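Local coordinates for formate dehydrogenase subunit beta (Desulfovibrio gigas, PDB 1H0H), which carries electrons through three [4Fe-4S] clusters as the beta chain of an enzyme that reversibly oxidises formate to carbon dioxide, at residues 54-57 and 62-65; 90-95 and 99-104; 114-119 and 132-137. All coordinates share one frame; numbering follows the deposited sequence. Where two conformers were deposited one is given.

Contact 1: 54-57 and 62-65; sequences MHEQ and RIDW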
loop_
_atom_site.group_PDB
_atom_site.type_symbol
_atom_site.label_atom_id
_atom_site.label_comp_id
_atom_site.label_asym_id
_atom_site.label_seq_id
_atom_site.Cartn_x
_atom_site.Cartn_y
_atom_site.Cartn_z
ATOM N N MET B 54 6.470 22.045 -12.649
ATOM C CA MET B 54 7.443 21.421 -11.762
ATOM C C MET B 54 8.839 21.748 -12.259
ATOM O O MET B 54 9.170 21.469 -13.430
ATOM C CB MET B 54 7.233 19.893 -11.703
ATOM C CG MET B 54 5.804 19.431 -11.335
ATOM S SD MET B 54 5.484 17.637 -11.687
ATOM C CE MET B 54 6.454 16.825 -10.377
ATOM N N HIS B 55 9.662 22.333 -11.385
ATOM C CA HIS B 55 11.018 22.730 -11.786
ATOM C C HIS B 55 12.079 22.425 -10.742
ATOM O O HIS B 55 12.017 22.889 -9.590
ATOM C CB HIS B 55 11.083 24.221 -12.143
ATOM C CG HIS B 55 10.364 24.566 -13.408
ATOM N ND1 HIS B 55 9.219 25.334 -13.427
ATOM C CD2 HIS B 55 10.602 24.216 -14.696
ATOM C CE1 HIS B 55 8.795 25.465 -14.674
ATOM N NE2 HIS B 55 9.619 24.801 -15.464
ATOM N N GLU B 56 13.064 21.656 -11.152
ATOM C CA GLU B 56 14.174 21.365 -10.283
ATOM C C GLU B 56 14.993 22.629 -10.149
ATOM O O GLU B 56 15.199 23.338 -11.141
ATOM C CB GLU B 56 15.042 20.257 -10.865
ATOM C CG GLU B 56 14.408 18.897 -10.701
ATOM C CD GLU B 56 15.372 17.787 -10.973
ATOM O OE1 GLU B 56 16.606 18.015 -11.072
ATOM O OE2 GLU B 56 14.883 16.671 -11.103
ATOM N N GLN B 57 15.447 22.920 -8.933
ATOM C CA GLN B 57 16.271 24.107 -8.699
ATOM C C GLN B 57 17.247 23.836 -7.596
ATOM O O GLN B 57 16.872 23.347 -6.532
ATOM C CB GLN B 57 15.422 25.335 -8.299
ATOM C CG GLN B 57 14.343 25.752 -9.284
ATOM C CD GLN B 57 14.912 26.384 -10.561
ATOM O OE1 GLN B 57 16.118 26.447 -10.726
ATOM N NE2 GLN B 57 14.028 26.861 -11.449
ATOM N N ARG B 62 21.910 23.037 -2.539
ATOM C CA ARG B 62 21.107 21.828 -2.333
ATOM C C ARG B 62 19.958 21.762 -3.318
ATOM O O ARG B 62 19.310 22.774 -3.594
ATOM C CB ARG B 62 20.541 21.739 -0.905
ATOM C CG ARG B 62 21.544 21.326 0.181
ATOM C CD ARG B 62 20.871 20.810 1.470
ATOM N NE ARG B 62 21.685 20.946 2.685
ATOM C CZ ARG B 62 23.008 20.785 2.754
ATOM N NH1 ARG B 62 23.699 20.484 1.672
ATOM N NH2 ARG B 62 23.653 20.932 3.907
ATOM N N ILE B 63 19.708 20.581 -3.852
ATOM C CA ILE B 63 18.593 20.419 -4.770
ATOM C C ILE B 63 17.249 20.617 -4.091
ATOM O O ILE B 63 17.031 20.255 -2.924
ATOM C CB ILE B 63 18.650 19.045 -5.503
ATOM C CG1 ILE B 63 17.651 18.996 -6.648
ATOM C CG2 ILE B 63 18.371 17.907 -4.541
ATOM C CD1 ILE B 63 17.785 20.170 -7.647
ATOM N N ASP B 64 16.343 21.206 -4.849
ATOM C CA ASP B 64 14.983 21.399 -4.428
ATOM C C ASP B 64 14.128 21.167 -5.669
ATOM O O ASP B 64 14.640 21.104 -6.780
ATOM C CB ASP B 64 14.792 22.812 -3.902
ATOM C CG ASP B 64 13.631 22.931 -2.933
ATOM O OD1 ASP B 64 12.689 22.077 -2.926
ATOM O OD2 ASP B 64 13.577 23.872 -2.132
ATOM N N TRP B 65 12.831 21.004 -5.476
ATOM C CA TRP B 65 11.920 20.781 -6.576
ATOM C C TRP B 65 10.715 21.664 -6.310
ATOM O O TRP B 65 9.962 21.441 -5.351
ATOM C CB TRP B 65 11.526 19.311 -6.601
ATOM C CG TRP B 65 11.089 18.771 -7.901
ATOM C CD1 TRP B 65 10.923 19.442 -9.075
ATOM C CD2 TRP B 65 10.715 17.408 -8.157
ATOM N NE1 TRP B 65 10.494 18.572 -10.049
ATOM C CE2 TRP B 65 10.369 17.315 -9.510
ATOM C CE3 TRP B 65 10.661 16.240 -7.357
ATOM C CZ2 TRP B 65 9.962 16.104 -10.100
ATOM C CZ3 TRP B 65 10.276 15.043 -7.939
ATOM C CH2 TRP B 65 9.919 14.985 -9.295
HETATM O O HOH W 1 10.746 19.051 -13.028
#
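The W65 indole packs on M54, H55 and E56, and W65 buries more surface here than any other residue. CG stands anti to the backbone N (chi1 -155°), and this swings the indole over toward the partner strand. W65 CD1 meets the backbone of H55 at the ring edge, 3.6 Å from H55 C, and H55 O lies in the ring plane there. W65 NE1 donates to a water oxygen at 3.0 Å, and that water gives a weak bond to M54 O. Over one face of the five-membered W65 ring stands E56 CG, in a CH-pi contact 4.1 Å from the centroid. Farther along the six-membered ring, M54 CE approaches obliquely, 3.6 Å from W65 CZ2. The methionine chain is bent at chi3 (73°).

Beside the ring the backbones pair. E56 and W65 form a non-hydrogen-bonded antiparallel pair. Q57 and D64 form the hydrogen-bonded one: Q57 N gives D64 O a nearly straight bond of 2.9 Å, and D64 N returns a clearly bent bond of 2.8 Å to Q57 O.

The E56 carboxylate turns to the chain of another protein, and its partners there include a basic side chain; a basic side chain of that chain makes a cation-pi contact with W65. The pairing belongs to the beta hairpin of strands 51-59 and 62-70. F67 of the second strand meets the W65 ring, and loop residues A13 and H38 pack on M54.

Contact 2: 90-95 and 99-104; sequences SAIIHD and GCVLFT. With SF4 (iron/sulfur cluster), chain N.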
loop_
_atom_site.group_PDB
_atom_site.type_symbol
_atom_site.label_atom_id
_atom_site.label_comp_id
_atom_site.label_asym_id
_atom_site.label_seq_id
_atom_site.Cartn_x
_atom_site.Cartn_y
_atom_site.Cartn_z
ATOM N N SER B 90 -19.342 41.120 -24.730
ATOM C CA SER B 90 -19.972 39.897 -24.239
ATOM C C SER B 90 -19.089 38.655 -24.401
ATOM O O SER B 90 -19.454 37.559 -23.968
ATOM C CB SER B 90 -21.308 39.683 -24.952
ATOM O OG SER B 90 -21.078 39.250 -26.285
ATOM N N ALA B 91 -17.922 38.818 -25.014
ATOM C CA ALA B 91 -17.008 37.695 -25.219
ATOM C C ALA B 91 -16.447 37.143 -23.908
ATOM O O ALA B 91 -16.428 35.943 -23.693
ATOM C CB ALA B 91 -15.860 38.114 -26.128
ATOM N N ILE B 92 -15.945 38.041 -23.061
ATOM C CA ILE B 92 -15.406 37.677 -21.761
ATOM C C ILE B 92 -16.254 38.382 -20.715
ATOM O O ILE B 92 -16.347 39.597 -20.734
ATOM C CB ILE B 92 -13.927 38.122 -21.647
ATOM C CG1 ILE B 92 -13.067 37.371 -22.675
ATOM C CG2 ILE B 92 -13.424 37.942 -20.227
ATOM C CD1 ILE B 92 -11.708 37.948 -22.881
ATOM N N ILE B 93 -16.942 37.606 -19.871
ATOM C CA ILE B 93 -17.761 38.154 -18.791
ATOM C C ILE B 93 -16.910 38.408 -17.543
ATOM O O ILE B 93 -16.051 37.581 -17.179
ATOM C CB ILE B 93 -18.915 37.192 -18.447
ATOM C CG1 ILE B 93 -19.879 37.107 -19.626
ATOM C CG2 ILE B 93 -19.672 37.656 -17.172
ATOM C CD1 ILE B 93 -20.966 36.012 -19.465
ATOM N N HIS B 94 -17.131 39.559 -16.907
ATOM C CA HIS B 94 -16.504 39.864 -15.619
ATOM C C HIS B 94 -17.629 39.839 -14.571
ATOM O O HIS B 94 -18.449 40.758 -14.496
ATOM C CB HIS B 94 -15.814 41.221 -15.665
ATOM C CG HIS B 94 -14.802 41.432 -14.580
ATOM N ND1 HIS B 94 -14.226 42.658 -14.340
ATOM C CD2 HIS B 94 -14.236 40.573 -13.696
ATOM C CE1 HIS B 94 -13.365 42.554 -13.340
ATOM N NE2 HIS B 94 -13.350 41.298 -12.935
ATOM N N ASP B 95 -17.663 38.779 -13.770
ATOM C CA ASP B 95 -18.770 38.565 -12.860
ATOM C C ASP B 95 -18.631 39.349 -11.578
ATOM O O ASP B 95 -17.726 39.103 -10.788
ATOM C CB ASP B 95 -18.912 37.078 -12.551
ATOM C CG ASP B 95 -20.080 36.800 -11.658
ATOM O OD1 ASP B 95 -21.205 37.106 -12.113
ATOM O OD2 ASP B 95 -19.978 36.301 -10.499
ATOM N N GLY B 99 -16.106 37.995 -8.944
ATOM C CA GLY B 99 -14.839 38.472 -9.456
ATOM C C GLY B 99 -14.355 37.557 -10.569
ATOM O O GLY B 99 -13.277 37.766 -11.132
ATOM N N CYS B 100 -15.149 36.542 -10.916
ATOM C CA CYS B 100 -14.719 35.619 -11.951
ATOM C C CYS B 100 -14.593 36.294 -13.310
ATOM O O CYS B 100 -15.453 37.070 -13.706
ATOM C CB CYS B 100 -15.663 34.415 -12.093
ATOM S SG CYS B 100 -15.272 33.354 -13.536
ATOM N N VAL B 101 -13.520 35.955 -14.019
ATOM C CA VAL B 101 -13.288 36.426 -15.375
ATOM C C VAL B 101 -13.624 35.222 -16.223
ATOM O O VAL B 101 -12.922 34.223 -16.207
ATOM C CB VAL B 101 -11.830 36.880 -15.570
ATOM C CG1 VAL B 101 -11.553 37.222 -17.022
ATOM C CG2 VAL B 101 -11.533 38.094 -14.649
ATOM N N LEU B 102 -14.726 35.311 -16.941
ATOM C CA LEU B 102 -15.260 34.162 -17.621
ATOM C C LEU B 102 -15.151 34.236 -19.136
ATOM O O LEU B 102 -15.828 35.045 -19.773
ATOM C CB LEU B 102 -16.713 33.981 -17.187
ATOM C CG LEU B 102 -17.530 32.850 -17.817
ATOM C CD1 LEU B 102 -16.900 31.481 -17.534
ATOM C CD2 LEU B 102 -18.932 32.901 -17.267
ATOM N N PHE B 103 -14.279 33.416 -19.719
ATOM C CA PHE B 103 -14.237 33.348 -21.172
ATOM C C PHE B 103 -15.451 32.538 -21.586
ATOM O O PHE B 103 -15.679 31.441 -21.071
ATOM C CB PHE B 103 -12.998 32.621 -21.695
ATOM C CG PHE B 103 -11.794 33.496 -21.898
ATOM C CD1 PHE B 103 -11.454 34.469 -20.988
ATOM C CD2 PHE B 103 -10.970 33.289 -22.992
ATOM C CE1 PHE B 103 -10.326 35.217 -21.167
ATOM C CE2 PHE B 103 -9.832 34.038 -23.179
ATOM C CZ PHE B 103 -9.499 35.002 -22.277
ATOM N N THR B 104 -16.214 33.064 -22.520
ATOM C CA THR B 104 -17.371 32.351 -23.022
ATOM C C THR B 104 -17.097 31.864 -24.443
ATOM O O THR B 104 -16.138 32.280 -25.077
ATOM C CB THR B 104 -18.616 33.283 -23.021
ATOM O OG1 THR B 104 -18.495 34.283 -24.059
ATOM C CG2 THR B 104 -18.686 34.114 -21.774
HETATM FE FE1 SF4 N . -4.717 36.494 -17.993
HETATM FE FE2 SF4 N . -6.649 35.313 -16.418
HETATM FE FE3 SF4 N . -5.677 37.948 -15.851
HETATM FE FE4 SF4 N . -7.227 37.502 -18.095
HETATM S S1 SF4 N . -7.921 37.324 -15.837
HETATM S S2 SF4 N . -5.383 38.683 -18.065
HETATM S S3 SF4 N . -6.533 35.324 -18.698
HETATM S S4 SF4 N . -4.489 35.889 -15.740
HETATM O O HOH W 2 -11.544 40.014 -11.196
#
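I92 and F103 form the tight side of this two-stranded antiparallel pairing. Their side chains run side by side and point the same way. I92 CG1 is anti to the carbonyl carbon (chi1 -64°), which carries CD1 over one face of the F103 ring. I92 CD1 stands 3.9 Å from the F103 ring centroid in a CH-pi contact. The other branch, I92 CG2, touches V101 CG1 at 3.8 Å. V101 CG1 in turn lies 3.8 Å from S1 of the iron-sulfur cluster in chain N. Helices 79-84 and 113-119 close over this face through C80, A84 and V116.

H94 is on the same face but nearer the turn. Its ring edge points at the carbonyls of G99 and C100. H94 NE2 and G99 O are both 2.8 Å from one water.

The opposite face is looser. I93 is exposed, and the nearest approach of its side chain to that of L102 is between I93 CB and L102 CB, 4.1 Å apart. The I93 and T104 side chains cross at about a right angle, CD1 meeting CG2. The backbone is nevertheless firm here, with L102 N to I93 O at 2.6 Å and nearly straight. At the open end A91 O takes two bonds from T104. The amide comes nearly along the C=O axis, and T104 OG1, 2.7 Å from A91 O, comes from above the carbonyl plane. At the turn, D95 N bonds to C100 O and G99 N to D95 O.

This is a beta hairpin of the 4Fe-4S dicluster domain. Its V101 side chain lines the pocket of the cluster bound by C72, C75, C80 and C120.

Contact 3: 114-119 and 132-137; sequences ESVISA and NQMAKC. With SF4 (iron/sulfur cluster), chain M; SF4 (iron/sulfur cluster), chain N.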
loop_
_atom_site.group_PDB
_atom_site.type_symbol
_atom_site.label_atom_id
_atom_site.label_comp_id
_atom_site.label_asym_id
_atom_site.label_seq_id
_atom_site.Cartn_x
_atom_site.Cartn_y
_atom_site.Cartn_z
ATOM N N GLU B 114 -5.436 37.133 -31.012
ATOM C CA GLU B 114 -4.043 37.165 -30.605
ATOM C C GLU B 114 -3.775 38.251 -29.583
ATOM O O GLU B 114 -2.981 38.055 -28.650
ATOM C CB GLU B 114 -3.111 37.340 -31.796
ATOM C CG GLU B 114 -3.118 36.175 -32.754
ATOM C CD GLU B 114 -2.234 36.452 -33.943
ATOM O OE1 GLU B 114 -1.006 36.498 -33.736
ATOM O OE2 GLU B 114 -2.758 36.683 -35.061
ATOM N N SER B 115 -4.443 39.384 -29.763
ATOM C CA SER B 115 -4.245 40.531 -28.904
ATOM C C SER B 115 -4.766 40.220 -27.516
ATOM O O SER B 115 -4.191 40.672 -26.528
ATOM C CB SER B 115 -4.958 41.763 -29.464
ATOM O OG SER B 115 -4.243 42.320 -30.570
ATOM N N VAL B 116 -5.835 39.425 -27.452
ATOM C CA VAL B 116 -6.430 39.020 -26.172
ATOM C C VAL B 116 -5.400 38.160 -25.422
ATOM O O VAL B 116 -5.113 38.413 -24.254
ATOM C CB VAL B 116 -7.757 38.246 -26.391
ATOM C CG1 VAL B 116 -8.340 37.683 -25.071
ATOM C CG2 VAL B 116 -8.766 39.144 -27.063
ATOM N N ILE B 117 -4.804 37.187 -26.110
ATOM C CA ILE B 117 -3.828 36.306 -25.462
ATOM C C ILE B 117 -2.582 37.089 -25.054
ATOM O O ILE B 117 -2.120 36.937 -23.933
ATOM C CB ILE B 117 -3.467 35.100 -26.352
ATOM C CG1 ILE B 117 -4.714 34.267 -26.638
ATOM C CG2 ILE B 117 -2.397 34.191 -25.690
ATOM C CD1 ILE B 117 -4.454 33.071 -27.582
ATOM N N SER B 118 -2.080 37.968 -25.930
ATOM C CA SER B 118 -0.882 38.738 -25.573
ATOM C C SER B 118 -1.131 39.729 -24.434
ATOM O O SER B 118 -0.189 40.109 -23.758
ATOM C CB SER B 118 -0.242 39.480 -26.760
ATOM O OG SER B 118 -1.130 40.395 -27.357
ATOM N N ALA B 119 -2.374 40.176 -24.235
ATOM C CA ALA B 119 -2.681 41.105 -23.130
ATOM C C ALA B 119 -2.522 40.444 -21.766
ATOM O O ALA B 119 -2.371 41.120 -20.752
ATOM C CB ALA B 119 -4.116 41.644 -23.249
ATOM N N ASN B 132 -11.497 30.439 -33.367
ATOM C CA ASN B 132 -10.944 31.441 -32.467
ATOM C C ASN B 132 -11.435 31.297 -31.040
ATOM O O ASN B 132 -11.110 32.125 -30.195
ATOM C CB ASN B 132 -11.259 32.850 -32.947
ATOM C CG ASN B 132 -10.420 33.259 -34.115
ATOM O OD1 ASN B 132 -9.606 32.485 -34.597
ATOM N ND2 ASN B 132 -10.630 34.490 -34.604
ATOM N N GLN B 133 -12.227 30.266 -30.772
ATOM C CA GLN B 133 -12.723 30.084 -29.422
ATOM C C GLN B 133 -11.596 29.875 -28.441
ATOM O O GLN B 133 -10.684 29.089 -28.707
ATOM C CB GLN B 133 -13.673 28.895 -29.328
ATOM C CG GLN B 133 -14.503 28.930 -28.070
ATOM C CD GLN B 133 -15.626 27.910 -28.094
ATOM O OE1 GLN B 133 -16.164 27.597 -29.167
ATOM N NE2 GLN B 133 -16.002 27.413 -26.926
ATOM N N MET B 134 -11.699 30.529 -27.294
ATOM C CA MET B 134 -10.696 30.431 -26.240
ATOM C C MET B 134 -11.296 30.007 -24.898
ATOM O O MET B 134 -12.452 30.286 -24.607
ATOM C CB MET B 134 -9.968 31.760 -26.093
ATOM C CG MET B 134 -9.063 32.121 -27.292
ATOM S SD MET B 134 -8.323 33.769 -27.123
ATOM C CE MET B 134 -9.805 34.774 -27.183
ATOM N N ALA B 135 -10.509 29.330 -24.067
ATOM C CA ALA B 135 -10.991 28.921 -22.752
ATOM C C ALA B 135 -9.845 28.935 -21.757
ATOM O O ALA B 135 -8.686 29.023 -22.151
ATOM C CB ALA B 135 -11.673 27.535 -22.810
ATOM N N LYS B 136 -10.190 28.871 -20.475
ATOM C CA LYS B 136 -9.254 28.923 -19.360
ATOM C C LYS B 136 -10.096 28.658 -18.112
ATOM O O LYS B 136 -11.303 28.421 -18.216
ATOM C CB LYS B 136 -8.608 30.317 -19.266
ATOM C CG LYS B 136 -9.619 31.408 -18.945
ATOM C CD LYS B 136 -8.954 32.770 -18.597
ATOM C CE LYS B 136 -9.969 33.749 -17.936
ATOM N NZ LYS B 136 -10.478 33.191 -16.600
ATOM N N CYS B 137 -9.454 28.663 -16.942
ATOM C CA CYS B 137 -10.114 28.507 -15.657
ATOM C C CYS B 137 -11.358 29.386 -15.549
ATOM O O CYS B 137 -11.303 30.594 -15.840
ATOM C CB CYS B 137 -9.115 28.916 -14.570
ATOM S SG CYS B 137 -9.777 29.149 -12.928
HETATM FE FE1 SF4 M . -12.095 25.495 -11.083
HETATM FE FE2 SF4 M . -9.528 25.285 -10.123
HETATM FE FE3 SF4 M . -10.146 27.140 -12.085
HETATM FE FE4 SF4 M . -10.094 24.447 -12.661
HETATM S S1 SF4 M . -8.342 25.782 -11.930
HETATM S S2 SF4 M . -11.672 26.006 -13.252
HETATM S S3 SF4 M . -10.814 23.495 -10.800
HETATM S S4 SF4 M . -11.050 27.187 -10.009
HETATM FE FE1 SF4 N . -4.717 36.494 -17.993
HETATM FE FE2 SF4 N . -6.649 35.313 -16.418
HETATM FE FE3 SF4 N . -5.677 37.948 -15.851
HETATM FE FE4 SF4 N . -7.227 37.502 -18.095
HETATM S S1 SF4 N . -7.921 37.324 -15.837
HETATM S S2 SF4 N . -5.383 38.683 -18.065
HETATM S S3 SF4 N . -6.533 35.324 -18.698
HETATM S S4 SF4 N . -4.489 35.889 -15.740
#
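The helical segment 114-119 and the short strand 134-135 come no closer than 9.1 Å between CA atoms, at I117 and M134, and no hydrogen bond joins them. Side chains alone bridge the gap. M134 does the work from the strand side. Its CB points at the helix, and its chain runs extended to SD before bending at chi3 (-65°). M134 SD sits against I117, 3.7 Å from I117 CG1. The bend turns the methyl to the neighbouring residue, where M134 CE lies 3.9 Å from V116 CG1. The sulfur and the methyl thus divide between two successive residues of one helical turn, and both side chains cross the methionine obliquely. V116 and M134 are buried in the 4Fe-4S dicluster domain, where F103 of the hairpin also packs on both.

Beyond the strand the chain passes between two clusters. K136 lays its aliphatic part on one of them, with CD 3.5 Å from S3 of the cluster in chain N. Bent at chi4 (63°), K136 then brings NZ back to C137 O at 2.8 Å. The next residue, C137, binds iron FE3 of the cluster in chain M through SG at 2.2 Å.

Contacts 2 and 3 are neighbours, with centres 12 Å apart, and both touch the cluster in chain N. They are tied by a probable hydrogen bond of 2.7 Å from K136 NZ to V101 O. Packing adds to it: F103 CD1 is 3.5 Å from K136 CE, and I92 CD1 is 4.0 Å from V116 CG1. Through C137, contact 3 also reaches the cluster in chain M. Contact 1 stands apart, about 31 Å from contact 3 and 36 Å from contact 2 between centres. It lies near a cluster too, with the M54 side chain about 7 Å from that of C11, a ligand of the cluster bound by C11, C14, C17 and C156.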